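Local coordinates for lymphotactin (PDB 2NYZ), which probably acts as a secreted chemokine that attracts lymphocytes but not monocytes or neutrophils, at residues D[25-39]-D[51-64]. Sequence-based numbering, arbitrary orientation.
Sequences KTYTITEGSLRAVIF and PQATWVRDVVRSMD
Phe39 pushes its ring from strand 37-39 into the inner side of helix 54-64, where it lies obliquely among Trp55, Val56, Val59 and Val60. Its CZ rests on Val56 CG1 at 3.5 Å and its CE1 on Val59 CG1 at 3.7 Å, while CE2 meets Trp55 CZ3 with the two ring planes 35° apart. A broad apolar ring suits this place because it spans a whole turn of helix, and branched valines give the helix a firm surface to receive it. Ile24 and Ala49, from the two flanking strands, close in on the same ring. Two residues earlier, Val37 meets Val56 tip to tip, CG2 to CG1. The same CG2 slides past Pro51 CB, and the proline's CG packs on Ala36 CA, the rigid ring wedging against the strand just before the helix; the guanidinium of Arg35, salt-bridged to Glu31, meets the proline obliquely, NH2 nearest CB. At the far end Tyr27 has CG between its backbone N and carbonyl carbon (chi1 82°), which carries the ring toward the helix: Val60 CG1 touches CZ at 3.4 Å, its CG2 lies farther off over one face, and the Met63 sulfur approaches obliquely, 5.1 Å from the ring centroid, a Met-aromatic contact. The tyrosine hydroxyl donates to the syn lone pair of Asp64 OD1 at 2.8 Å, so it serves both as an apolar ring and as a donor to the carboxylate in the last helical turn. Strand 25-28 and the helix cross at 118°, the C-terminal helix laid across an antiparallel three-stranded sheet that defines the chemokine fold.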
ATOM      1  N   LYS D  25      -1.584  13.822  39.390  1.00 59.89           N
ATOM      2  CA  LYS D  25      -2.173  13.986  40.708  1.00 60.85           C
ATOM      3  C   LYS D  25      -1.395  13.102  41.664  1.00 61.67           C
ATOM      4  O   LYS D  25      -0.945  13.550  42.712  1.00 65.59           O
ATOM      5  CB  LYS D  25      -3.653  13.582  40.677  1.00 64.71           C
ATOM      6  CG  LYS D  25      -4.377  13.638  42.024  1.00 71.77           C
ATOM      7  CD  LYS D  25      -5.895  13.799  41.851  1.00 73.67           C
ATOM      8  CE  LYS D  25      -6.516  12.667  41.045  1.00 74.08           C
ATOM      9  NZ  LYS D  25      -7.917  12.988  40.636  1.00 72.13           N
ATOM     10  N   THR D  26      -1.216  11.845  41.284  1.00 59.63           N
ATOM     11  CA  THR D  26      -0.490  10.897  42.111  1.00 59.58           C
ATOM     12  C   THR D  26       0.246   9.928  41.211  1.00 59.04           C
ATOM     13  O   THR D  26       0.331  10.139  40.006  1.00 58.78           O
ATOM     14  CB  THR D  26      -1.448  10.094  43.017  1.00 61.92           C
ATOM     15  OG1 THR D  26      -2.480   9.496  42.221  1.00 63.07           O
ATOM     16  CG2 THR D  26      -2.080  10.997  44.062  1.00 65.38           C
ATOM     17  N   TYR D  27       0.779   8.867  41.799  1.00 59.08           N
ATOM     18  CA  TYR D  27       1.486   7.866  41.026  1.00 62.76           C
ATOM     19  C   TYR D  27       1.826   6.660  41.894  1.00 63.43           C
ATOM     20  O   TYR D  27       1.747   6.722  43.122  1.00 61.74           O
ATOM     21  CB  TYR D  27       2.754   8.472  40.393  1.00 65.34           C
ATOM     22  CG  TYR D  27       3.974   8.549  41.292  1.00 67.97           C
ATOM     23  CD1 TYR D  27       4.867   7.477  41.381  1.00 69.13           C
ATOM     24  CD2 TYR D  27       4.239   9.691  42.045  1.00 70.44           C
ATOM     25  CE1 TYR D  27       5.995   7.540  42.196  1.00 73.49           C
ATOM     26  CE2 TYR D  27       5.366   9.767  42.867  1.00 77.21           C
ATOM     27  CZ  TYR D  27       6.241   8.687  42.937  1.00 78.19           C
ATOM     28  OH  TYR D  27       7.359   8.748  43.747  1.00 77.87           O
ATOM     29  N   THR D  28       2.181   5.562  41.237  1.00 63.64           N
ATOM     30  CA  THR D  28       2.538   4.321  41.903  1.00 64.82           C
ATOM     31  C   THR D  28       3.583   3.652  41.027  1.00 65.83           C
ATOM     32  O   THR D  28       3.887   4.144  39.941  1.00 62.65           O
ATOM     33  CB  THR D  28       1.323   3.382  42.030  1.00 64.43           C
ATOM     34  OG1 THR D  28       0.884   2.985  40.727  1.00 72.01           O
ATOM     35  CG2 THR D  28       0.177   4.089  42.725  1.00 69.30           C
ATOM     36  N   ILE D  29       4.127   2.531  41.486  1.00 68.73           N
ATOM     37  CA  ILE D  29       5.134   1.831  40.703  1.00 73.31           C
ATOM     38  C   ILE D  29       4.925   0.330  40.704  1.00 75.87           C
ATOM     39  O   ILE D  29       5.745  -0.414  41.233  1.00 77.84           O
ATOM     40  CB  ILE D  29       6.549   2.128  41.228  1.00 75.55           C
ATOM     41  CG1 ILE D  29       6.747   3.647  41.332  1.00 81.43           C
ATOM     42  CG2 ILE D  29       7.596   1.488  40.303  1.00 69.90           C
ATOM     43  CD1 ILE D  29       8.076   4.083  41.937  1.00 84.55           C
ATOM     44  N   THR D  30       3.828  -0.123  40.110  1.00 79.06           N
ATOM     45  CA  THR D  30       3.563  -1.553  40.063  1.00 83.30           C
ATOM     46  C   THR D  30       4.754  -2.222  39.387  1.00 83.57           C
ATOM     47  O   THR D  30       5.365  -1.645  38.486  1.00 80.57           O
ATOM     48  CB  THR D  30       2.277  -1.869  39.266  1.00 86.97           C
ATOM     49  OG1 THR D  30       2.475  -1.537  37.887  1.00 88.80           O
ATOM     50  CG2 THR D  30       1.093  -1.070  39.820  1.00 88.01           C
ATOM     51  N   GLU D  31       5.085  -3.434  39.823  1.00 86.51           N
ATOM     52  CA  GLU D  31       6.223  -4.147  39.255  1.00 89.72           C
ATOM     53  C   GLU D  31       5.931  -5.571  38.799  1.00 88.78           C
ATOM     54  O   GLU D  31       6.069  -6.516  39.572  1.00 90.09           O
ATOM     55  CB  GLU D  31       7.379  -4.182  40.257  1.00 95.81           C
ATOM     56  CG  GLU D  31       7.631  -2.860  40.960  1.00106.52           C
ATOM     57  CD  GLU D  31       9.005  -2.786  41.591  1.00112.10           C
ATOM     58  OE1 GLU D  31       9.439  -3.789  42.199  1.00116.20           O
ATOM     59  OE2 GLU D  31       9.649  -1.719  41.483  1.00116.01           O
ATOM     60  N   GLY D  32       5.539  -5.714  37.538  1.00 87.66           N
ATOM     61  CA  GLY D  32       5.269  -7.027  36.987  1.00 87.31           C
ATOM     62  C   GLY D  32       6.346  -7.336  35.961  1.00 87.42           C
ATOM     63  O   GLY D  32       7.472  -6.841  36.070  1.00 86.99           O
ATOM     64  N   SER D  33       6.015  -8.149  34.962  1.00 86.63           N
ATOM     65  CA  SER D  33       6.977  -8.494  33.917  1.00 85.06           C
ATOM     66  C   SER D  33       7.387  -7.221  33.174  1.00 82.89           C
ATOM     67  O   SER D  33       8.422  -7.165  32.500  1.00 80.23           O
ATOM     68  CB  SER D  33       6.358  -9.508  32.951  1.00 83.76           C
ATOM     69  OG  SER D  33       5.063  -9.101  32.543  1.00 86.23           O
ATOM     70  N   LEU D  34       6.552  -6.199  33.313  1.00 81.56           N
ATOM     71  CA  LEU D  34       6.784  -4.906  32.695  1.00 78.63           C
ATOM     72  C   LEU D  34       6.544  -3.875  33.781  1.00 77.20           C
ATOM     73  O   LEU D  34       5.448  -3.322  33.899  1.00 76.86           O
ATOM     74  CB  LEU D  34       5.807  -4.681  31.540  1.00 74.65           C
ATOM     75  CG  LEU D  34       5.874  -3.325  30.842  1.00 70.23           C
ATOM     76  CD1 LEU D  34       7.240  -3.136  30.214  1.00 69.19           C
ATOM     77  CD2 LEU D  34       4.785  -3.244  29.788  1.00 72.46           C
ATOM     78  N   ARG D  35       7.568  -3.640  34.594  1.00 75.67           N
ATOM     79  CA  ARG D  35       7.461  -2.673  35.677  1.00 73.16           C
ATOM     80  C   ARG D  35       7.232  -1.302  35.067  1.00 69.51           C
ATOM     81  O   ARG D  35       7.758  -0.997  33.993  1.00 67.36           O
ATOM     82  CB  ARG D  35       8.740  -2.656  36.518  1.00 74.92           C
ATOM     83  CG  ARG D  35       8.586  -1.904  37.827  1.00 79.95           C
ATOM     84  CD  ARG D  35       9.905  -1.753  38.560  1.00 88.91           C
ATOM     85  NE  ARG D  35      10.782  -0.784  37.908  1.00 95.55           N
ATOM     86  CZ  ARG D  35      11.366   0.232  38.533  1.00 98.52           C
ATOM     87  NH1 ARG D  35      11.169   0.417  39.835  1.00 96.81           N
ATOM     88  NH2 ARG D  35      12.142   1.071  37.855  1.00 99.54           N
ATOM     89  N   ALA D  36       6.447  -0.474  35.748  1.00 65.84           N
ATOM     90  CA  ALA D  36       6.169   0.852  35.233  1.00 61.08           C
ATOM     91  C   ALA D  36       5.604   1.798  36.257  1.00 57.22           C
ATOM     92  O   ALA D  36       5.116   1.395  37.308  1.00 53.94           O
ATOM     93  CB  ALA D  36       5.218   0.761  34.057  1.00 64.56           C
ATOM     94  N   VAL D  37       5.689   3.075  35.918  1.00 55.82           N
ATOM     95  CA  VAL D  37       5.177   4.144  36.744  1.00 54.17           C
ATOM     96  C   VAL D  37       3.798   4.459  36.193  1.00 52.83           C
ATOM     97  O   VAL D  37       3.656   4.778  35.011  1.00 52.80           O
ATOM     98  CB  VAL D  37       6.036   5.407  36.615  1.00 53.70           C
ATOM     99  CG1 VAL D  37       5.389   6.549  37.384  1.00 52.52           C
ATOM    100  CG2 VAL D  37       7.439   5.133  37.122  1.00 57.99           C
ATOM    101  N   ILE D  38       2.779   4.361  37.034  1.00 49.97           N
ATOM    102  CA  ILE D  38       1.437   4.659  36.574  1.00 47.77           C
ATOM    103  C   ILE D  38       1.004   6.021  37.085  1.00 47.39           C
ATOM    104  O   ILE D  38       0.663   6.173  38.261  1.00 50.19           O
ATOM    105  CB  ILE D  38       0.411   3.616  37.063  1.00 48.16           C
ATOM    106  CG1 ILE D  38       0.883   2.202  36.714  1.00 52.08           C
ATOM    107  CG2 ILE D  38      -0.932   3.869  36.393  1.00 36.47           C
ATOM    108  CD1 ILE D  38       0.010   1.101  37.313  1.00 49.66           C
ATOM    109  N   PHE D  39       1.030   7.019  36.211  1.00 44.48           N
ATOM    110  CA  PHE D  39       0.607   8.353  36.609  1.00 45.07           C
ATOM    111  C   PHE D  39      -0.921   8.418  36.588  1.00 47.03           C
ATOM    112  O   PHE D  39      -1.571   7.759  35.776  1.00 48.78           O
ATOM    113  CB  PHE D  39       1.174   9.403  35.652  1.00 40.31           C
ATOM    114  CG  PHE D  39       2.662   9.541  35.713  1.00 41.57           C
ATOM    115  CD1 PHE D  39       3.284   9.999  36.869  1.00 44.22           C
ATOM    116  CD2 PHE D  39       3.445   9.235  34.611  1.00 41.16           C
ATOM    117  CE1 PHE D  39       4.665  10.153  36.923  1.00 45.21           C
ATOM    118  CE2 PHE D  39       4.824   9.385  34.653  1.00 43.82           C
ATOM    119  CZ  PHE D  39       5.438   9.845  35.810  1.00 45.36           C
ATOM    120  N   PRO D  51       9.822   3.807  33.985  1.00 61.16           N
ATOM    121  CA  PRO D  51      10.419   4.314  35.228  1.00 62.98           C
ATOM    122  C   PRO D  51      11.876   4.701  35.002  1.00 64.99           C
ATOM    123  O   PRO D  51      12.505   5.325  35.851  1.00 63.77           O
ATOM    124  CB  PRO D  51      10.291   3.134  36.189  1.00 63.25           C
ATOM    125  CG  PRO D  51       9.178   2.302  35.594  1.00 62.69           C
ATOM    126  CD  PRO D  51       9.457   2.390  34.126  1.00 59.98           C
ATOM    127  N   GLN D  52      12.396   4.311  33.843  1.00 68.14           N
ATOM    128  CA  GLN D  52      13.771   4.591  33.446  1.00 71.16           C
ATOM    129  C   GLN D  52      13.865   5.862  32.612  1.00 71.61           C
ATOM    130  O   GLN D  52      14.949   6.402  32.423  1.00 72.80           O
ATOM    131  CB  GLN D  52      14.328   3.428  32.622  1.00 75.95           C
ATOM    132  CG  GLN D  52      14.470   2.124  33.383  1.00 80.54           C
ATOM    133  CD  GLN D  52      15.512   2.208  34.471  1.00 81.14           C
ATOM    134  OE1 GLN D  52      15.357   2.948  35.444  1.00 81.24           O
ATOM    135  NE2 GLN D  52      16.592   1.450  34.311  1.00 81.29           N
ATOM    136  N   ALA D  53      12.732   6.327  32.101  1.00 72.25           N
ATOM    137  CA  ALA D  53      12.699   7.535  31.285  1.00 72.44           C
ATOM    138  C   ALA D  53      13.064   8.760  32.119  1.00 72.38           C
ATOM    139  O   ALA D  53      12.541   8.956  33.217  1.00 71.61           O
ATOM    140  CB  ALA D  53      11.316   7.711  30.675  1.00 76.41           C
ATOM    141  N   THR D  54      13.958   9.588  31.590  1.00 71.20           N
ATOM    142  CA  THR D  54      14.383  10.773  32.314  1.00 69.68           C
ATOM    143  C   THR D  54      13.211  11.653  32.707  1.00 69.51           C
ATOM    144  O   THR D  54      13.079  12.011  33.876  1.00 71.72           O
ATOM    145  CB  THR D  54      15.381  11.614  31.497  1.00 69.45           C
ATOM    146  OG1 THR D  54      16.594  10.874  31.308  1.00 69.06           O
ATOM    147  CG2 THR D  54      15.700  12.903  32.227  1.00 66.26           C
ATOM    148  N   TRP D  55      12.352  11.994  31.750  1.00 67.87           N
ATOM    149  CA  TRP D  55      11.207  12.851  32.062  1.00 65.78           C
ATOM    150  C   TRP D  55      10.318  12.272  33.163  1.00 63.56           C
ATOM    151  O   TRP D  55       9.760  13.017  33.964  1.00 62.08           O
ATOM    152  CB  TRP D  55      10.365  13.153  30.804  1.00 64.67           C
ATOM    153  CG  TRP D  55       9.581  11.990  30.249  1.00 62.62           C
ATOM    154  CD1 TRP D  55       9.993  11.091  29.302  1.00 61.40           C
ATOM    155  CD2 TRP D  55       8.259  11.591  30.629  1.00 53.07           C
ATOM    156  NE1 TRP D  55       9.008  10.159  29.072  1.00 54.76           N
ATOM    157  CE2 TRP D  55       7.933  10.444  29.874  1.00 54.06           C
ATOM    158  CE3 TRP D  55       7.315  12.094  31.535  1.00 49.95           C
ATOM    159  CZ2 TRP D  55       6.705   9.788  30.002  1.00 50.29           C
ATOM    160  CZ3 TRP D  55       6.093  11.441  31.663  1.00 44.33           C
ATOM    161  CH2 TRP D  55       5.800  10.302  30.898  1.00 45.45           C
ATOM    162  N   VAL D  56      10.190  10.948  33.206  1.00 62.99           N
ATOM    163  CA  VAL D  56       9.372  10.307  34.229  1.00 65.70           C
ATOM    164  C   VAL D  56      10.046  10.516  35.573  1.00 69.86           C
ATOM    165  O   VAL D  56       9.428  10.998  36.528  1.00 69.85           O
ATOM    166  CB  VAL D  56       9.222   8.789  33.972  1.00 64.47           C
ATOM    167  CG1 VAL D  56       8.464   8.131  35.120  1.00 60.83           C
ATOM    168  CG2 VAL D  56       8.492   8.557  32.669  1.00 60.14           C
ATOM    169  N   ARG D  57      11.324  10.153  35.630  1.00 73.44           N
ATOM    170  CA  ARG D  57      12.121  10.300  36.839  1.00 76.48           C
ATOM    171  C   ARG D  57      11.999  11.729  37.365  1.00 76.99           C
ATOM    172  O   ARG D  57      11.802  11.952  38.563  1.00 76.84           O
ATOM    173  CB  ARG D  57      13.579   9.982  36.529  1.00 79.67           C
ATOM    174  CG  ARG D  57      14.480   9.977  37.743  1.00 94.56           C
ATOM    175  CD  ARG D  57      15.927   9.773  37.343  1.00100.19           C
ATOM    176  NE  ARG D  57      16.051   8.717  36.348  1.00105.69           N
ATOM    177  CZ  ARG D  57      17.032   7.826  36.333  1.00111.64           C
ATOM    178  NH1 ARG D  57      17.976   7.863  37.265  1.00113.40           N
ATOM    179  NH2 ARG D  57      17.071   6.899  35.387  1.00117.51           N
ATOM    180  N   ASP D  58      12.113  12.687  36.450  1.00 77.34           N
ATOM    181  CA  ASP D  58      12.015  14.107  36.776  1.00 79.04           C
ATOM    182  C   ASP D  58      10.696  14.431  37.477  1.00 77.34           C
ATOM    183  O   ASP D  58      10.670  15.193  38.449  1.00 75.73           O
ATOM    184  CB  ASP D  58      12.132  14.945  35.493  1.00 86.06           C
ATOM    185  CG  ASP D  58      13.554  14.996  34.946  1.00 92.56           C
ATOM    186  OD1 ASP D  58      14.326  14.045  35.196  1.00 99.87           O
ATOM    187  OD2 ASP D  58      13.893  15.984  34.253  1.00 94.83           O
ATOM    188  N   VAL D  59       9.610  13.846  36.972  1.00 76.44           N
ATOM    189  CA  VAL D  59       8.268  14.053  37.516  1.00 75.06           C
ATOM    190  C   VAL D  59       8.094  13.348  38.854  1.00 76.83           C
ATOM    191  O   VAL D  59       7.556  13.916  39.803  1.00 75.49           O
ATOM    192  CB  VAL D  59       7.200  13.530  36.540  1.00 71.07           C
ATOM    193  CG1 VAL D  59       5.814  13.685  37.142  1.00 66.88           C
ATOM    194  CG2 VAL D  59       7.299  14.280  35.226  1.00 67.55           C
ATOM    195  N   VAL D  60       8.548  12.101  38.917  1.00 78.93           N
ATOM    196  CA  VAL D  60       8.457  11.317  40.137  1.00 81.35           C
ATOM    197  C   VAL D  60       9.142  12.083  41.263  1.00 84.87           C
ATOM    198  O   VAL D  60       8.666  12.104  42.398  1.00 86.05           O
ATOM    199  CB  VAL D  60       9.138   9.949  39.951  1.00 80.11           C
ATOM    200  CG1 VAL D  60       9.182   9.194  41.265  1.00 80.48           C
ATOM    201  CG2 VAL D  60       8.376   9.144  38.919  1.00 81.59           C
ATOM    202  N   ARG D  61      10.258  12.725  40.933  1.00 87.76           N
ATOM    203  CA  ARG D  61      11.015  13.501  41.906  1.00 89.41           C
ATOM    204  C   ARG D  61      10.271  14.793  42.238  1.00 90.40           C
ATOM    205  O   ARG D  61      10.057  15.121  43.405  1.00 89.18           O
ATOM    206  CB  ARG D  61      12.399  13.829  41.341  1.00 90.80           C
ATOM    207  CG  ARG D  61      13.334  14.492  42.334  1.00 93.34           C
ATOM    208  CD  ARG D  61      14.676  14.839  41.705  1.00 90.71           C
ATOM    209  NE  ARG D  61      15.328  13.677  41.108  1.00 87.74           N
ATOM    210  CZ  ARG D  61      15.359  13.427  39.803  1.00 90.40           C
ATOM    211  NH1 ARG D  61      14.771  14.260  38.954  1.00 88.22           N
ATOM    212  NH2 ARG D  61      15.985  12.348  39.348  1.00 90.04           N
ATOM    213  N   SER D  62       9.872  15.515  41.196  1.00 92.08           N
ATOM    214  CA  SER D  62       9.147  16.773  41.344  1.00 93.82           C
ATOM    215  C   SER D  62       7.892  16.600  42.188  1.00 96.47           C
ATOM    216  O   SER D  62       7.469  17.520  42.886  1.00 95.43           O
ATOM    217  CB  SER D  62       8.763  17.323  39.967  1.00 92.75           C
ATOM    218  OG  SER D  62       8.068  18.554  40.075  1.00 85.79           O
ATOM    219  N   MET D  63       7.294  15.417  42.115  1.00100.45           N
ATOM    220  CA  MET D  63       6.092  15.145  42.883  1.00105.24           C
ATOM    221  C   MET D  63       6.439  14.803  44.319  1.00109.92           C
ATOM    222  O   MET D  63       5.759  15.245  45.244  1.00111.74           O
ATOM    223  CB  MET D  63       5.297  14.006  42.253  1.00104.02           C
ATOM    224  CG  MET D  63       4.672  14.379  40.929  1.00103.96           C
ATOM    225  SD  MET D  63       3.515  13.142  40.380  1.00 98.79           S
ATOM    226  CE  MET D  63       2.055  13.626  41.302  1.00101.74           C
ATOM    227  N   ASP D  64       7.494  14.017  44.511  1.00113.45           N
ATOM    228  CA  ASP D  64       7.912  13.659  45.862  1.00117.28           C
ATOM    229  C   ASP D  64       8.338  14.930  46.589  1.00120.95           C
ATOM    230  O   ASP D  64       8.068  15.109  47.780  1.00120.71           O
ATOM    231  CB  ASP D  64       9.090  12.681  45.831  1.00114.69           C
ATOM    232  CG  ASP D  64       8.718  11.337  45.255  1.00112.41           C
ATOM    233  OD1 ASP D  64       7.554  10.919  45.433  1.00110.86           O
ATOM    234  OD2 ASP D  64       9.594  10.692  44.643  1.00107.77           O
TER